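Local coordinates for DUF4785 domain-containing protein (Legionella pneumophila subsp. pneumophila, PDB 4KH9) that is of unknown function but carries calcium-binding sites and combines a DUF4785 N-terminal domain with two E-set-like domains, at residues G70-T76 and Q122-I127. Residues are numbered along the deposited sequence.
Sequences GAVVRIT and QAMLQI
Strands 72-76 and 123-126 run antiparallel, their axes approaching to 4.7 Å at 176°, in regular extended conformation. Val73 pairs with Leu125 (Val73 N to Leu125 O and Leu125 N to Val73 O, both 2.9 Å) and Ile75 with Ala123 (Ile75 N to Ala123 O 2.7 Å, Ala123 N to Ile75 O 3.1 Å) as hydrogen-bonded pairs; Val72-Gln126 and Arg74-Met124 are non-hydrogen-bonded. Beyond them Ile127 N reaches Ala71 O at 3.0 Å. Positive phi (72°) breaks the extended run at Gly70, whose CA still lies 3.2 Å from Ile127 O; Gly70 O accepts a side-chain hydrogen bond from Gln126 NE2 (2.8 Å) just past the ladder's end. On the Val72/Arg74 face, all-trans selenomethionine Met124 lays CE 3.6 Å from Val72 CG1. The other face is apolar: Val73 CB meets Leu125 CD2 at 3.9 Å. In this four-stranded antiparallel sheet of the N-terminal domain, 123-126 is outermost, Met124 bonding by backbone to Ala117, while 72-77 also pairs with 150-156; Ile75 and Ile127 pack onto strand 135-140 of a second sheet.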
loop_
_atom_site.group_PDB
_atom_site.type_symbol
_atom_site.label_atom_id
_atom_site.label_comp_id
_atom_site.label_asym_id
_atom_site.label_seq_id
_atom_site.Cartn_x
_atom_site.Cartn_y
_atom_site.Cartn_z
ATOM N N GLY A 70 28.070 -7.780 0.249
ATOM C CA GLY A 70 27.677 -6.447 -0.189
ATOM C C GLY A 70 26.275 -6.008 0.144
ATOM O O GLY A 70 25.693 -5.207 -0.597
ATOM N N ALA A 71 25.743 -6.443 1.308
ATOM C CA ALA A 71 24.445 -5.983 1.749
ATOM C C ALA A 71 24.514 -4.510 2.129
ATOM O O ALA A 71 25.579 -4.020 2.532
ATOM C CB ALA A 71 23.943 -6.808 2.926
ATOM N N VAL A 72 23.389 -3.802 1.986
ATOM C CA VAL A 72 23.329 -2.375 2.322
ATOM C C VAL A 72 22.535 -2.217 3.638
ATOM O O VAL A 72 21.467 -2.792 3.781
ATOM C CB VAL A 72 22.729 -1.567 1.157
ATOM C CG1 VAL A 72 22.639 -0.084 1.512
ATOM C CG2 VAL A 72 23.568 -1.760 -0.139
ATOM N N VAL A 73 23.114 -1.512 4.608
ATOM C CA VAL A 73 22.542 -1.337 5.951
ATOM C C VAL A 73 22.297 0.158 6.233
ATOM O O VAL A 73 23.168 0.991 5.984
ATOM C CB VAL A 73 23.448 -1.985 7.029
ATOM C CG1 VAL A 73 22.869 -1.819 8.442
ATOM C CG2 VAL A 73 23.683 -3.473 6.720
ATOM N N ARG A 74 21.089 0.466 6.759
ATOM C CA ARG A 74 20.702 1.824 7.127
ATOM C C ARG A 74 20.183 1.854 8.567
ATOM O O ARG A 74 19.312 1.068 8.931
ATOM C CB ARG A 74 19.652 2.379 6.147
ATOM C CG ARG A 74 19.264 3.843 6.417
ATOM C CD ARG A 74 18.389 4.456 5.350
ATOM N NE ARG A 74 17.116 3.754 5.155
ATOM C CZ ARG A 74 16.831 2.984 4.106
ATOM N NH1 ARG A 74 17.738 2.774 3.160
ATOM N NH2 ARG A 74 15.641 2.403 4.005
ATOM N N ILE A 75 20.714 2.771 9.376
ATOM C CA ILE A 75 20.302 2.948 10.771
ATOM C C ILE A 75 19.868 4.406 10.952
ATOM O O ILE A 75 20.692 5.303 10.771
ATOM C CB ILE A 75 21.462 2.561 11.718
ATOM C CG1 ILE A 75 21.960 1.124 11.449
ATOM C CG2 ILE A 75 21.110 2.823 13.212
ATOM C CD1 ILE A 75 23.519 1.057 11.361
ATOM N N THR A 76 18.585 4.642 11.265
ATOM C CA THR A 76 18.039 5.997 11.461
ATOM C C THR A 76 17.375 6.077 12.837
ATOM O O THR A 76 16.692 5.134 13.236
ATOM C CB THR A 76 17.056 6.412 10.336
ATOM O OG1 THR A 76 15.900 5.589 10.388
ATOM C CG2 THR A 76 17.675 6.312 8.937
ATOM N N GLN A 122 22.712 9.940 11.244
ATOM C CA GLN A 122 22.352 8.745 10.461
ATOM C C GLN A 122 23.602 7.891 10.169
ATOM O O GLN A 122 24.722 8.409 10.235
ATOM C CB GLN A 122 21.681 9.179 9.143
ATOM C CG GLN A 122 20.929 8.075 8.410
ATOM C CD GLN A 122 20.364 8.555 7.096
ATOM O OE1 GLN A 122 19.604 9.531 7.026
ATOM N NE2 GLN A 122 20.687 7.848 6.024
ATOM N N ALA A 123 23.405 6.588 9.865
ATOM C CA ALA A 123 24.469 5.671 9.470
ATOM C C ALA A 123 23.982 4.756 8.358
ATOM O O ALA A 123 22.996 4.042 8.525
ATOM C CB ALA A 123 24.967 4.859 10.652
HETATM N N MSE A 124 24.646 4.825 7.197
HETATM C CA MSE A 124 24.342 3.982 6.038
HETATM C C MSE A 124 25.647 3.462 5.443
HETATM O O MSE A 124 26.606 4.215 5.323
HETATM C CB MSE A 124 23.510 4.723 4.980
HETATM C CG MSE A 124 23.062 3.805 3.816
HETATM SE SE MSE A 124 21.824 4.693 2.610
HETATM C CE MSE A 124 21.198 3.222 1.475
ATOM N N LEU A 125 25.677 2.184 5.064
ATOM C CA LEU A 125 26.875 1.610 4.490
ATOM C C LEU A 125 26.576 0.393 3.665
ATOM O O LEU A 125 25.604 -0.321 3.889
ATOM C CB LEU A 125 27.933 1.228 5.585
ATOM C CG LEU A 125 27.718 -0.081 6.363
ATOM C CD1 LEU A 125 29.047 -0.683 6.790
ATOM C CD2 LEU A 125 26.749 0.103 7.559
ATOM N N GLN A 126 27.479 0.124 2.745
ATOM C CA GLN A 126 27.449 -1.135 2.035
ATOM C C GLN A 126 28.621 -1.932 2.588
ATOM O O GLN A 126 29.750 -1.438 2.598
ATOM C CB GLN A 126 27.494 -0.954 0.521
ATOM C CG GLN A 126 27.392 -2.304 -0.185
ATOM C CD GLN A 126 27.280 -2.186 -1.687
ATOM O OE1 GLN A 126 27.935 -1.343 -2.344
ATOM N NE2 GLN A 126 26.503 -3.080 -2.257
ATOM N N ILE A 127 28.354 -3.143 3.042
ATOM C CA ILE A 127 29.383 -3.997 3.638
ATOM C C ILE A 127 30.364 -4.418 2.545
ATOM O O ILE A 127 29.925 -4.851 1.468
ATOM C CB ILE A 127 28.784 -5.225 4.389
ATOM C CG1 ILE A 127 27.765 -4.771 5.447
ATOM C CG2 ILE A 127 29.913 -6.062 5.031
ATOM C CD1 ILE A 127 26.930 -5.932 6.087
#